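PDB 1VLP: nicotinate phosphoribosyltransferase from Saccharomyces cerevisiae, which catalyses the ATP-dependent synthesis of nicotinate ribonucleotide from nicotinate and phosphoribosyl diphosphate, the first step of NAD biosynthesis from nicotinic acid. Local coordinates for residues T45-N50 with V389-E394; Y105-E110 with I141-P146; V250-E255 with N398-I403. One frame throughout, in Å; residues are numbered along the deposited sequence.

Interaction 1. Residues T45-N50 with V389-E394; sequences TYKYTN and VIKLLE
Thr45-Asn50 and Val389-Glu394 run as antiparallel strands, with hydrogen-bonded pairs Thr49-Val389 and Lys47-Lys391 alternating with non-hydrogen-bonded pairs Tyr48-Ile390 and Tyr46-Leu392. The ladder then slips by one residue: Leu393 and Glu394 both face Thr45 in a classic beta bulge. Thr45 O receives two N-H groups, from Leu393 N at 2.9 Å and from Glu394 N at 3.3 Å, the second lying on a lone pair. On the face carrying Tyr46, Tyr48, Ile390 and Leu392, Leu392 has its CG anti to the backbone N (chi1 -178°), and its CD1 sits over the centre of the Tyr46 ring, 4.2 Å from the centroid, a CH-pi contact. Ile390 uses two branches: CG2 meets Tyr46 CB at 3.7 Å, while CG1 comes in at the edge of the Tyr48 ring. On the face of Lys47, Thr49 and Lys391, the two lysines run alongside each other in the same direction. In one of its two conformers, Lys47 NZ lies 4.5 Å from Lys391 NZ and donates to Thr49 OG1 (2.7 Å), which fixes that ammonium despite the like charge. Within the five-stranded antiparallel sheet, strand 126-134 flanks Thr45-Asn50, helix 144-159 packs under Ile390 and Tyr48, and Tyr46 OH reaches Glu245 of helix 244-254.

Interaction 2. Residues Y105-E110 with I141-P146; sequences YKLHPE and ILYEIP
The phenol of Tyr143 pushes its hydroxyl against the backbone of His108 and Pro109, and there the packing is close. Tyr143 OH lies 3.1 Å from Pro109 N, which has no hydrogen to give, and 3.3 Å from His108 C, so this is van der Waals contact with the peptide link. Leu107 CB (3.7 Å) and Pro109 CD (also 3.7 Å) also lie against Tyr143 OH, and the proline crosses the tyrosine side chain at about a right angle. A second close touch is Tyr105 OH on Leu142 CD1 at 3.3 Å. A chi1 of -176° sets Tyr105 CG anti to the backbone N, and the far end of the side chain, the hydroxyl, is what reaches Leu142. Elsewhere the fit is looser. Leu107 CD2 stays 4.5 Å from Leu142 CB, and His108, at the N-cap position of helix 109-112, points its CB away from 141-146. A water bridges the two segments, accepting from His108 N at 2.8 Å and hydrogen-bonding to Tyr143 OH. The contact thus joins the turn entering helix 109-112 to the start of helix 144-159. Tyr105 also stacks edge-to-face on Tyr99 of helix 94-101, while Ile141 packs on helix 26-38.

Interaction 3. Residues V250-E255 with N398-I403; sequences VASISE and NHAIKI
Ser252 and Ala400 are the pair with the nearest CA atoms, 5.8 Å apart, where the last turn of helix 244-254 meets the chain leaving the short edge strand 398-399. This is helix-to-sheet-edge packing: the C-terminal end of the helix lies against the edge of the five-stranded antiparallel sheet of this type II phosphoribosyltransferase, and a side chain from the sheet binds a last-turn carbonyl.

The carbonyls of a final helical turn lack the usual partners further along, and here Asn398 supplies one. Its ND2 donates to Ser252 O at 2.7 Å, the amide nitrogen lying almost in line with the carbonyl (C=O...N angle 176°). The chain then leaves the helix at Glu255, which takes a positive phi of 62° and sends its side chain toward the same asparagine. The carboxylate of Glu255 and the amide of Asn398 stack nearly parallel, their planes 8° apart, with Glu255 CD 4.0 Å from Asn398 CG. One face of the amide is thereby covered while its nitrogen holds the helix end.

Ser252 OG meets the chain just beyond, at His399 and Ala400. Anti to its own carbonyl carbon, Ser252 OG lies 3.1 Å from His399 O and 3.4 Å from Ala400 CA. This hydroxyl also has Met248 O, one helical turn back, within reach, so its single proton cannot be assigned with confidence to either carbonyl. Tyr257 and Val395 pack against the serine, and helix 414-423 touches His399 and Ile401 of the other segment. The contact lies away from the nicotinate and phosphoribosyl sites and is structural packing. Beyond the direct touches, a water extends the link: it hydrogen-bonds to Ser252 OG and accepts from Ile401 N, each at 2.9 Å.

From the N terminus, Thr45-Asn50 comes first and waits more than 300 residues for its partner. Inside that span, interaction 2 closes a short loop between 105-110 and 141-146, and so is nested within interaction 1. Next, 250-255 opens interaction 3; 389-394 then completes interaction 1 before 398-403 completes interaction 3, so these two cross, whereas interactions 2 and 3 follow in series. Physically, interaction 1 lies between the others. Tyr46 OH packs on Ile141 CA of interaction 2, and Leu393 O is a probable acceptor for Ala400 N of interaction 3. The antiparallel sheet thereby connects helix 144-159, and the segment just before it, with helix 244-254.

Interaction 1. Residues T45-N50 with V389-E394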
loop_
_atom_site.group_PDB
_atom_site.type_symbol
_atom_site.label_atom_id
_atom_site.label_comp_id
_atom_site.label_asym_id
_atom_site.label_seq_id
_atom_site.Cartn_x
_atom_site.Cartn_y
_atom_site.Cartn_z
ATOM N N THR A 45 10.505 13.348 -4.948
ATOM C CA THR A 45 10.069 13.905 -3.668
ATOM C C THR A 45 8.713 13.292 -3.350
ATOM O O THR A 45 7.827 13.293 -4.201
ATOM C CB THR A 45 9.952 15.440 -3.719
ATOM O OG1 THR A 45 11.252 15.990 -3.941
ATOM C CG2 THR A 45 9.380 15.976 -2.425
ATOM N N TYR A 46 8.543 12.805 -2.119
ATOM C CA TYR A 46 7.219 12.415 -1.564
ATOM C C TYR A 46 6.779 13.449 -0.547
ATOM O O TYR A 46 7.646 14.051 0.138
ATOM C CB TYR A 46 7.275 11.053 -0.834
ATOM C CG TYR A 46 7.647 9.843 -1.672
ATOM C CD1 TYR A 46 8.991 9.579 -1.984
ATOM C CD2 TYR A 46 6.679 8.958 -2.140
ATOM C CE1 TYR A 46 9.351 8.476 -2.743
ATOM C CE2 TYR A 46 7.036 7.850 -2.903
ATOM C CZ TYR A 46 8.394 7.638 -3.200
ATOM O OH TYR A 46 8.800 6.553 -3.914
ATOM N N LYS A 47 5.461 13.614 -0.379
ATOM C CA LYS A 47 4.934 14.576 0.560
ATOM C C LYS A 47 3.849 13.962 1.399
ATOM O O LYS A 47 2.995 13.284 0.911
ATOM C CB LYS A 47 4.363 15.804 -0.159
ATOM C CG LYS A 47 3.373 16.628 0.702
ATOM C CD LYS A 47 2.734 17.849 -0.027
ATOM C CE LYS A 47 1.855 18.703 0.948
ATOM N NZ LYS A 47 0.423 18.268 1.145
ATOM N N TYR A 48 3.927 14.270 2.677
ATOM C CA TYR A 48 2.887 13.923 3.674
ATOM C C TYR A 48 1.708 14.860 3.555
ATOM O O TYR A 48 1.855 16.050 3.442
ATOM C CB TYR A 48 3.487 14.034 5.075
ATOM C CG TYR A 48 2.539 14.066 6.256
ATOM C CD1 TYR A 48 2.060 12.875 6.820
ATOM C CD2 TYR A 48 2.128 15.286 6.801
ATOM C CE1 TYR A 48 1.226 12.900 7.903
ATOM C CE2 TYR A 48 1.252 15.327 7.921
ATOM C CZ TYR A 48 0.862 14.115 8.490
ATOM O OH TYR A 48 0.067 14.149 9.598
ATOM N N THR A 49 0.515 14.300 3.627
ATOM C CA THR A 49 -0.679 15.102 3.727
ATOM C C THR A 49 -1.599 14.466 4.755
ATOM O O THR A 49 -1.765 13.242 4.794
ATOM C CB THR A 49 -1.429 15.203 2.369
ATOM O OG1 THR A 49 -0.544 15.726 1.382
ATOM C CG2 THR A 49 -2.625 16.149 2.516
ATOM N N ASN A 50 -2.084 15.307 5.644
ATOM C CA ASN A 50 -3.088 14.914 6.617
ATOM C C ASN A 50 -4.452 15.363 6.123
ATOM O O ASN A 50 -4.786 16.554 6.187
ATOM C CB ASN A 50 -2.788 15.523 7.987
ATOM C CG ASN A 50 -3.814 15.103 9.054
ATOM O OD1 ASN A 50 -4.721 14.322 8.773
ATOM N ND2 ASN A 50 -3.701 15.681 10.289
ATOM N N VAL A 389 -1.534 10.328 4.279
ATOM C CA VAL A 389 -0.864 9.707 3.128
ATOM C C VAL A 389 0.506 10.314 2.933
ATOM O O VAL A 389 0.760 11.387 3.456
ATOM C CB VAL A 389 -1.655 9.879 1.843
ATOM C CG1 VAL A 389 -3.028 9.234 1.986
ATOM C CG2 VAL A 389 -1.771 11.312 1.439
ATOM N N ILE A 390 1.383 9.575 2.271
ATOM C CA ILE A 390 2.697 10.082 1.848
ATOM C C ILE A 390 2.752 9.689 0.375
ATOM O O ILE A 390 2.779 8.523 0.037
ATOM C CB ILE A 390 3.877 9.519 2.678
ATOM C CG1 ILE A 390 3.882 10.137 4.046
ATOM C CG2 ILE A 390 5.218 9.781 1.986
ATOM C CD1 ILE A 390 4.867 9.503 5.004
ATOM N N LYS A 391 2.623 10.697 -0.484
ATOM C CA LYS A 391 2.382 10.548 -1.917
ATOM C C LYS A 391 3.568 11.034 -2.759
ATOM O O LYS A 391 4.208 12.000 -2.387
ATOM C CB LYS A 391 1.194 11.428 -2.304
ATOM C CG LYS A 391 1.411 12.965 -2.092
ATOM C CD LYS A 391 0.092 13.789 -2.048
ATOM C CE LYS A 391 0.360 15.302 -2.036
ATOM N NZ LYS A 391 -0.856 16.008 -2.570
ATOM N N LEU A 392 3.813 10.381 -3.877
ATOM C CA LEU A 392 4.816 10.835 -4.816
ATOM C C LEU A 392 4.326 12.183 -5.361
ATOM O O LEU A 392 3.171 12.276 -5.843
ATOM C CB LEU A 392 5.017 9.799 -5.933
ATOM C CG LEU A 392 6.076 10.151 -6.957
ATOM C CD1 LEU A 392 7.438 10.247 -6.338
ATOM C CD2 LEU A 392 6.020 9.127 -8.120
ATOM N N LEU A 393 5.169 13.216 -5.248
ATOM C CA LEU A 393 4.839 14.578 -5.686
ATOM C C LEU A 393 5.593 15.045 -6.943
ATOM O O LEU A 393 5.048 15.788 -7.788
ATOM C CB LEU A 393 5.201 15.546 -4.548
ATOM C CG LEU A 393 4.801 17.016 -4.530
ATOM C CD1 LEU A 393 3.458 17.224 -3.847
ATOM C CD2 LEU A 393 5.840 17.758 -3.761
ATOM N N GLU A 394 6.862 14.673 -7.029
ATOM C CA GLU A 394 7.727 15.156 -8.075
ATOM C C GLU A 394 8.761 14.097 -8.466
ATOM O O GLU A 394 9.214 13.379 -7.594
ATOM C CB GLU A 394 8.447 16.382 -7.527
ATOM C CG GLU A 394 8.861 17.398 -8.477
ATOM C CD GLU A 394 9.386 18.641 -7.768
ATOM O OE1 GLU A 394 10.541 18.601 -7.274
ATOM O OE2 GLU A 394 8.636 19.658 -7.723
#

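Interaction 2. Residues Y105-E110 with I141-P146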
loop_
_atom_site.group_PDB
_atom_site.type_symbol
_atom_site.label_atom_id
_atom_site.label_comp_id
_atom_site.label_asym_id
_atom_site.label_seq_id
_atom_site.Cartn_x
_atom_site.Cartn_y
_atom_site.Cartn_z
ATOM N N TYR A 105 24.533 -0.777 2.304
ATOM C CA TYR A 105 23.128 -0.441 2.341
ATOM C C TYR A 105 22.604 0.107 3.715
ATOM O O TYR A 105 22.787 -0.520 4.781
ATOM C CB TYR A 105 22.250 -1.615 1.866
ATOM C CG TYR A 105 20.823 -1.164 1.826
ATOM C CD1 TYR A 105 20.359 -0.389 0.753
ATOM C CD2 TYR A 105 19.973 -1.375 2.916
ATOM C CE1 TYR A 105 19.073 0.111 0.742
ATOM C CE2 TYR A 105 18.660 -0.870 2.908
ATOM C CZ TYR A 105 18.233 -0.144 1.806
ATOM O OH TYR A 105 16.964 0.361 1.763
ATOM N N LYS A 106 21.915 1.242 3.666
ATOM C CA LYS A 106 21.148 1.722 4.781
ATOM C C LYS A 106 20.273 2.869 4.342
ATOM O O LYS A 106 20.496 3.461 3.281
ATOM C CB LYS A 106 22.068 2.217 5.904
ATOM C CG LYS A 106 22.946 3.367 5.492
ATOM C CD LYS A 106 24.143 3.537 6.439
ATOM C CE LYS A 106 25.414 3.989 5.677
ATOM N NZ LYS A 106 26.019 2.995 4.707
ATOM N N LEU A 107 19.307 3.191 5.181
ATOM C CA LEU A 107 18.520 4.413 5.012
ATOM C C LEU A 107 19.303 5.575 5.622
ATOM O O LEU A 107 20.068 5.381 6.609
ATOM C CB LEU A 107 17.149 4.241 5.703
ATOM C CG LEU A 107 16.211 3.172 5.139
ATOM C CD1 LEU A 107 14.979 3.116 6.019
ATOM C CD2 LEU A 107 15.883 3.515 3.651
ATOM N N HIS A 108 19.088 6.772 5.071
ATOM C CA HIS A 108 19.738 7.988 5.568
ATOM C C HIS A 108 18.681 9.010 5.881
ATOM O O HIS A 108 18.496 9.959 5.123
ATOM C CB HIS A 108 20.745 8.557 4.546
ATOM C CG HIS A 108 21.785 7.571 4.091
ATOM N ND1 HIS A 108 21.546 6.639 3.097
ATOM C CD2 HIS A 108 23.054 7.369 4.495
ATOM C CE1 HIS A 108 22.629 5.906 2.912
ATOM N NE2 HIS A 108 23.552 6.317 3.767
ATOM N N PRO A 109 17.916 8.818 6.989
ATOM C CA PRO A 109 16.814 9.735 7.261
ATOM C C PRO A 109 17.238 11.192 7.429
ATOM O O PRO A 109 16.461 12.113 7.107
ATOM C CB PRO A 109 16.189 9.158 8.558
ATOM C CG PRO A 109 17.175 8.280 9.132
ATOM C CD PRO A 109 18.024 7.772 8.015
ATOM N N GLU A 110 18.453 11.412 7.949
ATOM C CA GLU A 110 18.951 12.751 8.176
ATOM C C GLU A 110 19.104 13.575 6.874
ATOM O O GLU A 110 18.971 14.790 6.900
ATOM C CB GLU A 110 20.263 12.683 8.972
ATOM C CG GLU A 110 21.519 12.235 8.170
ATOM C CD GLU A 110 21.616 10.735 7.846
ATOM O OE1 GLU A 110 20.755 9.916 8.291
ATOM O OE2 GLU A 110 22.602 10.385 7.152
ATOM N N ILE A 141 12.164 5.314 -1.678
ATOM C CA ILE A 141 10.970 4.452 -1.852
ATOM C C ILE A 141 10.479 3.703 -0.578
ATOM O O ILE A 141 9.269 3.502 -0.402
ATOM C CB ILE A 141 11.198 3.506 -3.054
ATOM C CG1 ILE A 141 9.907 2.788 -3.429
ATOM C CG2 ILE A 141 12.331 2.519 -2.771
ATOM C CD1 ILE A 141 9.582 2.887 -4.788
ATOM N N LEU A 142 11.387 3.288 0.317
ATOM C CA LEU A 142 10.928 2.507 1.452
ATOM C C LEU A 142 10.249 3.345 2.529
ATOM O O LEU A 142 9.601 2.793 3.407
ATOM C CB LEU A 142 12.094 1.711 2.051
ATOM C CG LEU A 142 12.702 0.635 1.142
ATOM C CD1 LEU A 142 13.694 -0.242 1.959
ATOM C CD2 LEU A 142 11.651 -0.232 0.472
ATOM N N TYR A 143 10.450 4.662 2.562
ATOM C CA TYR A 143 9.943 5.439 3.744
ATOM C C TYR A 143 8.449 5.481 3.935
ATOM O O TYR A 143 8.001 5.540 5.084
ATOM C CB TYR A 143 10.439 6.869 3.682
ATOM C CG TYR A 143 11.885 7.028 4.014
ATOM C CD1 TYR A 143 12.322 6.970 5.332
ATOM C CD2 TYR A 143 12.843 7.265 3.008
ATOM C CE1 TYR A 143 13.646 7.179 5.648
ATOM C CE2 TYR A 143 14.166 7.450 3.319
ATOM C CZ TYR A 143 14.568 7.404 4.639
ATOM O OH TYR A 143 15.895 7.595 4.959
ATOM N N GLU A 144 7.682 5.483 2.835
ATOM C CA GLU A 144 6.219 5.694 2.918
ATOM C C GLU A 144 5.564 4.903 4.089
ATOM O O GLU A 144 4.942 5.489 5.003
ATOM C CB GLU A 144 5.552 5.325 1.593
ATOM C CG GLU A 144 4.047 5.556 1.568
ATOM C CD GLU A 144 3.293 4.743 0.502
ATOM O OE1 GLU A 144 3.891 3.949 -0.288
ATOM O OE2 GLU A 144 2.064 4.934 0.431
ATOM N N ILE A 145 5.712 3.592 4.090
ATOM C CA ILE A 145 4.964 2.753 5.028
ATOM C C ILE A 145 5.386 2.946 6.458
ATOM O O ILE A 145 4.525 3.253 7.291
ATOM C CB ILE A 145 5.075 1.266 4.664
ATOM C CG1 ILE A 145 4.730 1.128 3.201
ATOM C CG2 ILE A 145 4.163 0.367 5.537
ATOM C CD1 ILE A 145 3.515 1.421 2.844
ATOM N N PRO A 146 6.683 2.757 6.773
ATOM C CA PRO A 146 7.071 2.955 8.179
ATOM C C PRO A 146 6.764 4.363 8.674
ATOM O O PRO A 146 6.390 4.538 9.819
ATOM C CB PRO A 146 8.567 2.606 8.214
ATOM C CG PRO A 146 9.011 2.623 6.769
ATOM C CD PRO A 146 7.823 2.319 5.936
HETATM O O HOH W 1 17.587 7.294 2.753
#

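Interaction 3. Residues V250-E255 with N398-I403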
loop_
_atom_site.group_PDB
_atom_site.type_symbol
_atom_site.label_atom_id
_atom_site.label_comp_id
_atom_site.label_asym_id
_atom_site.label_seq_id
_atom_site.Cartn_x
_atom_site.Cartn_y
_atom_site.Cartn_z
ATOM N N VAL A 250 7.252 6.494 -13.994
ATOM C CA VAL A 250 7.545 6.249 -15.404
ATOM C C VAL A 250 7.065 7.372 -16.315
ATOM O O VAL A 250 7.810 7.850 -17.173
ATOM C CB VAL A 250 7.006 4.838 -15.902
ATOM C CG1 VAL A 250 7.122 4.691 -17.379
ATOM C CG2 VAL A 250 7.763 3.708 -15.170
ATOM N N ALA A 251 5.853 7.838 -16.103
ATOM C CA ALA A 251 5.309 8.961 -16.880
ATOM C C ALA A 251 6.047 10.275 -16.632
ATOM O O ALA A 251 6.341 10.998 -17.574
ATOM C CB ALA A 251 3.831 9.133 -16.592
ATOM N N SER A 252 6.364 10.557 -15.376
ATOM C CA SER A 252 6.948 11.845 -14.987
ATOM C C SER A 252 8.414 12.029 -15.371
ATOM O O SER A 252 8.901 13.184 -15.459
ATOM C CB SER A 252 6.833 12.026 -13.495
ATOM O OG SER A 252 5.502 12.197 -13.160
ATOM N N ILE A 253 9.126 10.919 -15.551
ATOM C CA ILE A 253 10.530 10.984 -15.896
ATOM C C ILE A 253 10.660 11.838 -17.166
ATOM O O ILE A 253 11.428 12.777 -17.199
ATOM C CB ILE A 253 11.175 9.584 -16.029
ATOM C CG1 ILE A 253 11.341 8.947 -14.650
ATOM C CG2 ILE A 253 12.557 9.696 -16.619
ATOM C CD1 ILE A 253 11.628 7.494 -14.653
ATOM N N SER A 254 9.879 11.567 -18.201
ATOM C CA SER A 254 9.992 12.394 -19.387
ATOM C C SER A 254 8.651 12.966 -19.859
ATOM O O SER A 254 8.586 13.565 -20.911
ATOM C CB SER A 254 10.710 11.606 -20.489
ATOM O OG SER A 254 10.245 10.263 -20.513
ATOM N N GLU A 255 7.609 12.799 -19.046
ATOM C CA GLU A 255 6.278 13.307 -19.352
ATOM C C GLU A 255 5.666 12.694 -20.632
ATOM O O GLU A 255 4.835 13.304 -21.298
ATOM C CB GLU A 255 6.263 14.844 -19.315
ATOM C CG GLU A 255 6.547 15.374 -17.895
ATOM C CD GLU A 255 6.175 16.827 -17.732
ATOM O OE1 GLU A 255 6.626 17.665 -18.548
ATOM O OE2 GLU A 255 5.426 17.136 -16.787
ATOM N N ASN A 398 9.666 17.204 -12.338
ATOM C CA ASN A 398 8.374 17.206 -13.032
ATOM C C ASN A 398 7.288 16.792 -12.076
ATOM O O ASN A 398 7.510 15.997 -11.177
ATOM C CB ASN A 398 8.371 16.222 -14.192
ATOM C CG ASN A 398 9.363 16.571 -15.260
ATOM O OD1 ASN A 398 9.525 17.737 -15.608
ATOM N ND2 ASN A 398 10.015 15.579 -15.816
ATOM N N HIS A 399 6.095 17.325 -12.263
ATOM C CA HIS A 399 4.960 16.972 -11.401
ATOM C C HIS A 399 4.548 15.504 -11.587
ATOM O O HIS A 399 4.465 15.033 -12.726
ATOM C CB HIS A 399 3.750 17.824 -11.768
ATOM C CG HIS A 399 3.921 19.280 -11.486
ATOM N ND1 HIS A 399 4.060 19.770 -10.208
ATOM C CD2 HIS A 399 3.995 20.348 -12.317
ATOM C CE1 HIS A 399 4.194 21.090 -10.264
ATOM N NE2 HIS A 399 4.168 21.457 -11.531
ATOM N N ALA A 400 4.246 14.819 -10.489
ATOM C CA ALA A 400 3.709 13.458 -10.512
ATOM C C ALA A 400 2.207 13.582 -10.243
ATOM O O ALA A 400 1.809 14.312 -9.331
ATOM C CB ALA A 400 4.356 12.596 -9.465
ATOM N N ILE A 401 1.383 12.881 -11.024
ATOM C CA ILE A 401 -0.089 13.002 -10.886
ATOM C C ILE A 401 -0.783 11.671 -11.006
ATOM O O ILE A 401 -0.222 10.723 -11.539
ATOM C CB ILE A 401 -0.711 13.934 -11.958
ATOM C CG1 ILE A 401 -0.495 13.379 -13.399
ATOM C CG2 ILE A 401 -0.147 15.330 -11.821
ATOM C CD1 ILE A 401 -1.530 13.730 -14.370
ATOM N N LYS A 402 -2.026 11.638 -10.512
ATOM C CA LYS A 402 -2.890 10.489 -10.617
ATOM C C LYS A 402 -4.281 10.964 -11.027
ATOM O O LYS A 402 -4.833 11.932 -10.444
ATOM C CB LYS A 402 -2.982 9.734 -9.298
ATOM C CG LYS A 402 -3.855 8.516 -9.421
ATOM C CD LYS A 402 -3.662 7.552 -8.289
ATOM C CE LYS A 402 -4.115 8.123 -7.017
ATOM N NZ LYS A 402 -4.494 6.998 -6.119
ATOM N N ILE A 403 -4.862 10.282 -12.005
ATOM C CA ILE A 403 -6.180 10.647 -12.488
ATOM C C ILE A 403 -7.210 9.843 -11.699
ATOM O O ILE A 403 -8.165 10.418 -11.164
ATOM C CB ILE A 403 -6.322 10.456 -14.017
ATOM C CG1 ILE A 403 -5.455 11.491 -14.744
ATOM C CG2 ILE A 403 -7.784 10.594 -14.440
ATOM C CD1 ILE A 403 -5.257 11.214 -16.167
HETATM O O HOH W 2 2.776 11.251 -13.027
HETATM O O HOH W 3 5.638 18.644 -14.881
#